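Local coordinates for protein sgbp-b (Bacteroides uniformis, PDB 7K44) that probably binds xyloglucan at the cell surface, as a surface glycan-binding protein encoded in a xyloglucan utilization locus of a gut bacterium, at residues 135-138 with 139-142; 161-164 with 165-168; 168-171 with 172-176. One frame throughout, in Å; residues are numbered along the deposited sequence.

How the contacts relate
All three contacts are turns of the chain within the IPT/TIG range, and together they show how short polar motifs close the loops of a beta sandwich. Contact 1 leads into strand 141-147, and contact 3 pairs strand 168-169 with strand 175-179 in that same sheet, their centres about 18 Å apart and nearest atoms about 4 Å apart without touching. Contact 2 approaches the hairpin from the preceding loop; it shares T168 with contact 3, the centres lying about 13 Å apart. Contacts 1 and 2 are about 12 Å apart between centres. Contact 1 touches W331 of strand 331-337, and the I137 side chain is about 8 Å from the bound calcium ion.

Contact 1: 135-138 with 139-142; sequences MPIT and GTTV
The carbonyl of I137 is gripped twice by T140, through hydroxyl and backbone. OG1 of T140 donates to I137 O at 2.7 Å, lying in the carbonyl plane on a lone pair, while T140 N reaches I137 O at 3.0 Å from a position tilted off that plane. With chi1 at 67°, the hydroxyl sits between T140's own N and carbonyl carbon, turned back over the bend. A water extends the network, accepting from I137 N and donating to T140 OG1 at 3.1 Å. Replacing T140 by an alanine is likely to leave I137 O with only the backbone N-H of the two T140 donors, and the water one acceptor short.

The backbone bond closes a type II beta turn, I137 to T140, that leads the chain of this Ig-like IPT/TIG domain into strand 141-147. G139 takes the turn's third position, where a beta carbon would collide with T138 O.

Two apolar contacts flank the turn, the side chains of each pair crossing at a slant. CB of P136, with CG close behind, meets V142 CG2 at 3.5 Å, and T140 CG2 rests 4.0 Å from I137 CB. W331 of strand 331-337 touches both I137 and T140, while T138 OG1 is hydrogen-bonded to P181 O.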
ATOM      1  N   MET A 135      -2.341  -0.684  -9.138  1.00 21.69           N
ATOM      2  CA  MET A 135      -1.814  -1.077 -10.446  1.00 20.32           C
ATOM      3  C   MET A 135      -0.291  -1.094 -10.403  1.00 22.54           C
ATOM      4  O   MET A 135       0.380  -0.377 -11.146  1.00 22.15           O
ATOM      5  CB  MET A 135      -2.345  -0.165 -11.558  1.00 20.47           C
ATOM      6  CG  MET A 135      -2.164  -0.781 -12.922  1.00 22.52           C
ATOM      7  SD  MET A 135      -2.895   0.202 -14.247  1.00 25.21           S
ATOM      8  CE  MET A 135      -4.616  -0.175 -14.018  1.00 27.54           C
ATOM      9  N   PRO A 136       0.295  -1.937  -9.551  1.00 21.50           N
ATOM     10  CA  PRO A 136       1.761  -1.963  -9.452  1.00 20.38           C
ATOM     11  C   PRO A 136       2.411  -2.444 -10.740  1.00 21.37           C
ATOM     12  O   PRO A 136       1.930  -3.361 -11.416  1.00 23.47           O
ATOM     13  CB  PRO A 136       2.032  -2.950  -8.306  1.00 20.93           C
ATOM     14  CG  PRO A 136       0.727  -3.107  -7.617  1.00 22.93           C
ATOM     15  CD  PRO A 136      -0.327  -2.926  -8.655  1.00 20.31           C
ATOM     16  N   ILE A 137       3.518  -1.818 -11.066  1.00 22.39           N
ATOM     17  CA  ILE A 137       4.293  -2.191 -12.240  1.00 23.23           C
ATOM     18  C   ILE A 137       5.100  -3.458 -11.954  1.00 22.23           C
ATOM     19  O   ILE A 137       5.693  -3.611 -10.879  1.00 23.26           O
ATOM     20  CB  ILE A 137       5.182  -1.010 -12.636  1.00 21.65           C
ATOM     21  CG1 ILE A 137       4.303   0.114 -13.189  1.00 23.11           C
ATOM     22  CG2 ILE A 137       6.187  -1.413 -13.699  1.00 22.51           C
ATOM     23  CD1 ILE A 137       5.032   1.403 -13.314  1.00 26.03           C
ATOM     24  N   THR A 138       5.106  -4.377 -12.920  1.00 23.82           N
ATOM     25  CA  THR A 138       5.794  -5.657 -12.754  1.00 24.67           C
ATOM     26  C   THR A 138       7.261  -5.442 -12.400  1.00 25.84           C
ATOM     27  O   THR A 138       7.949  -4.623 -13.016  1.00 25.14           O
ATOM     28  CB  THR A 138       5.659  -6.488 -14.031  1.00 25.36           C
ATOM     29  OG1 THR A 138       4.289  -6.870 -14.202  1.00 27.32           O
ATOM     30  CG2 THR A 138       6.543  -7.747 -13.986  1.00 25.89           C
ATOM     31  N   GLY A 139       7.730  -6.164 -11.380  1.00 24.63           N
ATOM     32  CA  GLY A 139       9.091  -6.034 -10.927  1.00 26.96           C
ATOM     33  C   GLY A 139       9.300  -5.083  -9.775  1.00 27.93           C
ATOM     34  O   GLY A 139      10.348  -5.154  -9.120  1.00 28.67           O
ATOM     35  N   THR A 140       8.332  -4.215  -9.485  1.00 24.08           N
ATOM     36  CA  THR A 140       8.457  -3.276  -8.383  1.00 22.89           C
ATOM     37  C   THR A 140       7.998  -3.942  -7.086  1.00 23.88           C
ATOM     38  O   THR A 140       7.407  -5.026  -7.091  1.00 24.90           O
ATOM     39  CB  THR A 140       7.668  -1.985  -8.642  1.00 23.83           C
ATOM     40  OG1 THR A 140       6.252  -2.255  -8.651  1.00 23.74           O
ATOM     41  CG2 THR A 140       8.084  -1.367  -9.976  1.00 24.11           C
ATOM     42  N   THR A 141       8.266  -3.273  -5.971  1.00 25.01           N
ATOM     43  CA  THR A 141       7.897  -3.785  -4.659  1.00 23.97           C
ATOM     44  C   THR A 141       6.552  -3.207  -4.240  1.00 25.50           C
ATOM     45  O   THR A 141       6.358  -1.989  -4.248  1.00 27.62           O
ATOM     46  CB  THR A 141       8.970  -3.437  -3.629  1.00 24.36           C
ATOM     47  OG1 THR A 141      10.211  -4.019  -4.040  1.00 30.62           O
ATOM     48  CG2 THR A 141       8.595  -3.986  -2.260  1.00 27.03           C
ATOM     49  N   VAL A 142       5.623  -4.090  -3.881  1.00 22.50           N
ATOM     50  CA  VAL A 142       4.291  -3.712  -3.437  1.00 22.34           C
ATOM     51  C   VAL A 142       4.267  -3.875  -1.926  1.00 22.85           C
ATOM     52  O   VAL A 142       4.842  -4.832  -1.400  1.00 25.88           O
ATOM     53  CB  VAL A 142       3.251  -4.648  -4.084  1.00 21.19           C
ATOM     54  CG1 VAL A 142       1.849  -4.207  -3.717  1.00 22.34           C
ATOM     55  CG2 VAL A 142       3.438  -4.726  -5.595  1.00 25.11           C
TER
HETATM   56  O   HOH W   1       4.462   0.196  -9.357  1.00 29.58           O

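Contact 2: 161-164 with 165-168; sequences SVDL and STVT
D163 and S165 meet through a single carboxylate oxygen, D163 OD1, which takes two hydrogen bonds from the same residue. S165 OG donates to D163 OD1 at 2.7 Å and S165 N to the same OD1 at 2.9 Å; both come from one face of the carboxylate, well above its plane. The backbone bond makes this an Asx turn, opening the short 3-10 turn at 164-166. Chi1 of D163, at -180°, swings CG away from its own N and back beside the carbonyl carbon, which brings the carboxylate within reach of the S165 amide and hydroxyl.

The main-chain oxygen of D163 is doubly held as well. T166 OG1 approaches D163 O at 2.8 Å, nearly along the C=O axis, whereas T166 N bonds it from above the carbonyl plane. T166 OG1 is in turn a partner of T179 N, so one hydroxyl ties the turn to the adjoining strand.

L164 sends its carbonyl to V167 N at 3.1 Å, the next bond of the 3-10 winding. Its side chain lies beside that of V167, both pointing the same way, with CD2 of L164 3.8 Å from V167 CG2. That same methyl, V167 CG2, also meets V162 CG1 at 3.9 Å, the two side chains crossing at about a right angle.

The turn links strand 160-161 to strand 168-169: V162 and V167 reach I155 of strand 152-157, and together with T166 they pack on F178 of strand 175-179.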
ATOM      1  N   SER A 161       0.089 -15.431  -9.485  1.00 30.84           N
ATOM      2  CA  SER A 161       0.443 -15.745  -8.106  1.00 29.04           C
ATOM      3  C   SER A 161       1.852 -15.254  -7.813  1.00 27.21           C
ATOM      4  O   SER A 161       2.758 -15.407  -8.635  1.00 34.16           O
ATOM      5  CB  SER A 161       0.346 -17.258  -7.831  1.00 36.76           C
ATOM      6  OG  SER A 161       0.402 -17.545  -6.440  1.00 40.96           O
ATOM      7  N   VAL A 162       2.030 -14.679  -6.629  1.00 27.26           N
ATOM      8  CA  VAL A 162       3.281 -14.037  -6.245  1.00 27.57           C
ATOM      9  C   VAL A 162       4.327 -15.092  -5.898  1.00 31.13           C
ATOM     10  O   VAL A 162       4.030 -16.099  -5.239  1.00 30.37           O
ATOM     11  CB  VAL A 162       3.017 -13.105  -5.051  1.00 25.78           C
ATOM     12  CG1 VAL A 162       4.311 -12.652  -4.403  1.00 27.80           C
ATOM     13  CG2 VAL A 162       2.163 -11.918  -5.484  1.00 26.37           C
ATOM     14  N   ASP A 163       5.561 -14.860  -6.347  1.00 30.76           N
ATOM     15  CA  ASP A 163       6.708 -15.664  -5.931  1.00 31.36           C
ATOM     16  C   ASP A 163       6.945 -15.433  -4.444  1.00 27.89           C
ATOM     17  O   ASP A 163       7.364 -14.346  -4.037  1.00 29.83           O
ATOM     18  CB  ASP A 163       7.930 -15.244  -6.751  1.00 30.39           C
ATOM     19  CG  ASP A 163       9.199 -16.036  -6.396  1.00 37.25           C
ATOM     20  OD1 ASP A 163       9.217 -16.773  -5.386  1.00 36.11           O
ATOM     21  OD2 ASP A 163      10.193 -15.908  -7.140  1.00 41.83           O
ATOM     22  N   LEU A 164       6.683 -16.454  -3.619  1.00 29.14           N
ATOM     23  CA  LEU A 164       6.761 -16.261  -2.176  1.00 31.49           C
ATOM     24  C   LEU A 164       8.185 -16.016  -1.683  1.00 25.29           C
ATOM     25  O   LEU A 164       8.358 -15.498  -0.577  1.00 27.42           O
ATOM     26  CB  LEU A 164       6.101 -17.419  -1.418  1.00 31.28           C
ATOM     27  CG  LEU A 164       4.577 -17.540  -1.562  1.00 33.21           C
ATOM     28  CD1 LEU A 164       4.053 -18.710  -0.739  1.00 35.76           C
ATOM     29  CD2 LEU A 164       3.867 -16.244  -1.181  1.00 32.90           C
ATOM     30  N   SER A 165       9.199 -16.329  -2.493  1.00 29.26           N
ATOM     31  CA  SER A 165      10.567 -15.990  -2.117  1.00 34.94           C
ATOM     32  C   SER A 165      10.801 -14.482  -2.075  1.00 38.23           C
ATOM     33  O   SER A 165      11.782 -14.034  -1.468  1.00 35.26           O
ATOM     34  CB  SER A 165      11.563 -16.673  -3.056  1.00 35.67           C
ATOM     35  OG  SER A 165      11.588 -16.051  -4.328  1.00 46.27           O
ATOM     36  N   THR A 166       9.920 -13.690  -2.686  1.00 31.71           N
ATOM     37  CA  THR A 166      10.028 -12.236  -2.651  1.00 30.94           C
ATOM     38  C   THR A 166       9.244 -11.602  -1.510  1.00 32.23           C
ATOM     39  O   THR A 166       9.302 -10.381  -1.347  1.00 29.81           O
ATOM     40  CB  THR A 166       9.559 -11.627  -3.979  1.00 29.33           C
ATOM     41  OG1 THR A 166       8.125 -11.629  -4.016  1.00 28.32           O
ATOM     42  CG2 THR A 166      10.108 -12.413  -5.163  1.00 29.64           C
ATOM     43  N   VAL A 167       8.523 -12.390  -0.711  1.00 27.64           N
ATOM     44  CA  VAL A 167       7.659 -11.860   0.339  1.00 29.84           C
ATOM     45  C   VAL A 167       8.445 -11.662   1.625  1.00 33.14           C
ATOM     46  O   VAL A 167       9.207 -12.539   2.052  1.00 33.43           O
ATOM     47  CB  VAL A 167       6.447 -12.780   0.570  1.00 29.72           C
ATOM     48  CG1 VAL A 167       5.555 -12.208   1.658  1.00 29.94           C
ATOM     49  CG2 VAL A 167       5.659 -12.950  -0.714  1.00 30.75           C
ATOM     50  N   THR A 168       8.241 -10.508   2.255  1.00 27.96           N
ATOM     51  CA  THR A 168       8.738 -10.214   3.593  1.00 32.39           C
ATOM     52  C   THR A 168       7.553  -9.779   4.444  1.00 32.86           C
ATOM     53  O   THR A 168       6.744  -8.966   3.997  1.00 30.34           O
ATOM     54  CB  THR A 168       9.767  -9.083   3.526  1.00 33.88           C
ATOM     55  OG1 THR A 168      10.789  -9.426   2.581  1.00 39.86           O
ATOM     56  CG2 THR A 168      10.394  -8.846   4.894  1.00 44.51           C
TER

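Contact 3: 168-171 with 172-176; sequences TVSE and ANDML
S170 and M175 are joined where a beta hairpin, strand 168-169 with strand 175-179, runs into its loop. S170 N donates to M175 O at 2.9 Å, nearly straight at 173°, and V169 and L176 form the adjoining non-hydrogen-bonded antiparallel pair. Beyond S170 the chain reverses through a type I turn, S170 to N173, closed by N173 N on S170 O at 3.0 Å; this donor sits well above the carbonyl plane. N173 then adopts left-handed backbone angles, and the chain bends back into the second strand.

The side chain of S170 spans the loop from within. Its hydroxyl donates to D174 OD1 at 2.8 Å, approaching almost head-on to the C-O bond. Both residues hold their side chains in the crowded position between backbone N and carbonyl carbon (chi1 66° for S170), which turns OG and the carboxylate toward each other across the bend. M175 CB lies beside the serine, 3.8 Å from S170 OG.

On the face bearing V169 and L176, the two branches of V169 divide the work. CG2 packs against L176 CB at 3.8 Å, while CG1 lies 3.6 Å from ND2 of N173, the two side chains crossing at a slant.

Further out, L176 and V169 both rest on I152 of strand 152-157 and on F149, so this face of the hairpin packs on the opposing sheet, to which strand 152-157 belongs. L176 is backbone-bonded to V144 of strand 141-147, the neighbouring strand of the sheet; in the turn, D174 bonds G146 of that strand and N173 bonds F149 just beyond it. Beside the V169–L176 pair, a bent CA-H...O contact joins L176 CA to T168 O, 3.1 Å apart.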
ATOM      1  N   THR A 168       8.241 -10.508   2.255  1.00 27.96           N
ATOM      2  CA  THR A 168       8.738 -10.214   3.593  1.00 32.39           C
ATOM      3  C   THR A 168       7.553  -9.779   4.444  1.00 32.86           C
ATOM      4  O   THR A 168       6.744  -8.966   3.997  1.00 30.34           O
ATOM      5  CB  THR A 168       9.767  -9.083   3.526  1.00 33.88           C
ATOM      6  OG1 THR A 168      10.789  -9.426   2.581  1.00 39.86           O
ATOM      7  CG2 THR A 168      10.394  -8.846   4.894  1.00 44.51           C
ATOM      8  N   VAL A 169       7.427 -10.323   5.654  1.00 31.85           N
ATOM      9  CA  VAL A 169       6.317  -9.999   6.547  1.00 32.83           C
ATOM     10  C   VAL A 169       6.881  -9.439   7.848  1.00 31.68           C
ATOM     11  O   VAL A 169       7.849  -9.981   8.393  1.00 34.66           O
ATOM     12  CB  VAL A 169       5.423 -11.224   6.822  1.00 28.26           C
ATOM     13  CG1 VAL A 169       4.306 -10.870   7.799  1.00 29.77           C
ATOM     14  CG2 VAL A 169       4.852 -11.767   5.535  1.00 31.88           C
ATOM     15  N   SER A 170       6.280  -8.359   8.339  1.00 26.49           N
ATOM     16  CA  SER A 170       6.736  -7.720   9.564  1.00 31.12           C
ATOM     17  C   SER A 170       6.520  -8.658  10.746  1.00 37.39           C
ATOM     18  O   SER A 170       5.739  -9.609  10.684  1.00 32.27           O
ATOM     19  CB  SER A 170       5.951  -6.440   9.839  1.00 32.74           C
ATOM     20  OG  SER A 170       4.584  -6.721  10.111  1.00 32.99           O
ATOM     21  N   GLU A 171       7.215  -8.370  11.847  1.00 35.30           N
ATOM     22  CA  GLU A 171       7.130  -9.262  13.000  1.00 38.54           C
ATOM     23  C   GLU A 171       5.728  -9.257  13.601  1.00 41.87           C
ATOM     24  O   GLU A 171       5.253 -10.286  14.100  1.00 41.13           O
ATOM     25  CB  GLU A 171       8.195  -8.912  14.034  1.00 42.10           C
ATOM     26  CG  GLU A 171       9.523  -9.626  13.803  1.00 56.39           C
ATOM     27  CD  GLU A 171       9.369 -10.915  13.000  1.00 66.04           C
ATOM     28  OE1 GLU A 171       8.991 -11.948  13.594  1.00 68.40           O
ATOM     29  OE2 GLU A 171       9.626 -10.897  11.775  1.00 68.02           O
ATOM     30  N   ALA A 172       5.040  -8.114  13.542  1.00 31.50           N
ATOM     31  CA  ALA A 172       3.674  -7.991  14.043  1.00 32.88           C
ATOM     32  C   ALA A 172       2.623  -8.534  13.082  1.00 29.94           C
ATOM     33  O   ALA A 172       1.428  -8.432  13.386  1.00 29.92           O
ATOM     34  CB  ALA A 172       3.356  -6.532  14.390  1.00 32.64           C
ATOM     35  N   ASN A 173       3.037  -9.096  11.943  1.00 31.51           N
ATOM     36  CA  ASN A 173       2.129  -9.698  10.966  1.00 30.09           C
ATOM     37  C   ASN A 173       1.090  -8.708  10.443  1.00 31.51           C
ATOM     38  O   ASN A 173      -0.023  -9.095  10.082  1.00 26.92           O
ATOM     39  CB  ASN A 173       1.474 -10.982  11.489  1.00 32.53           C
ATOM     40  CG  ASN A 173       2.492 -12.044  11.853  1.00 32.76           C
ATOM     41  OD1 ASN A 173       2.592 -12.455  13.012  1.00 42.09           O
ATOM     42  ND2 ASN A 173       3.242 -12.503  10.870  1.00 27.69           N
ATOM     43  N   ASP A 174       1.439  -7.419  10.399  1.00 30.20           N
ATOM     44  CA  ASP A 174       0.519  -6.373   9.966  1.00 27.96           C
ATOM     45  C   ASP A 174       1.010  -5.628   8.732  1.00 26.69           C
ATOM     46  O   ASP A 174       0.400  -4.627   8.344  1.00 29.33           O
ATOM     47  CB  ASP A 174       0.239  -5.372  11.093  1.00 28.55           C
ATOM     48  CG  ASP A 174       1.498  -4.694  11.597  1.00 30.49           C
ATOM     49  OD1 ASP A 174       2.599  -5.055  11.130  1.00 36.25           O
ATOM     50  OD2 ASP A 174       1.383  -3.801  12.461  1.00 43.25           O
ATOM     51  N   MET A 175       2.099  -6.085   8.121  1.00 25.43           N
ATOM     52  CA  MET A 175       2.653  -5.435   6.942  0.58 26.14           C
ATOM     53  C   MET A 175       3.436  -6.473   6.158  1.00 26.97           C
ATOM     54  O   MET A 175       4.104  -7.328   6.749  1.00 28.31           O
ATOM     55  CB  MET A 175       3.584  -4.286   7.347  0.58 28.52           C
ATOM     56  CG  MET A 175       3.898  -3.315   6.229  0.58 34.23           C
ATOM     57  SD  MET A 175       5.654  -3.013   6.040  0.58 52.46           S
ATOM     58  CE  MET A 175       6.140  -4.557   5.304  0.58 25.92           C
ATOM     59  N   LEU A 176       3.344  -6.411   4.834  1.00 23.97           N
ATOM     60  CA  LEU A 176       4.187  -7.278   4.034  1.00 26.62           C
ATOM     61  C   LEU A 176       4.578  -6.550   2.761  1.00 23.85           C
ATOM     62  O   LEU A 176       3.927  -5.583   2.352  1.00 27.25           O
ATOM     63  CB  LEU A 176       3.565  -8.657   3.743  1.00 26.16           C
ATOM     64  CG  LEU A 176       2.245  -8.745   2.981  1.00 26.64           C
ATOM     65  CD1 LEU A 176       2.451  -8.556   1.492  1.00 26.99           C
ATOM     66  CD2 LEU A 176       1.579 -10.080   3.245  1.00 29.86           C
TER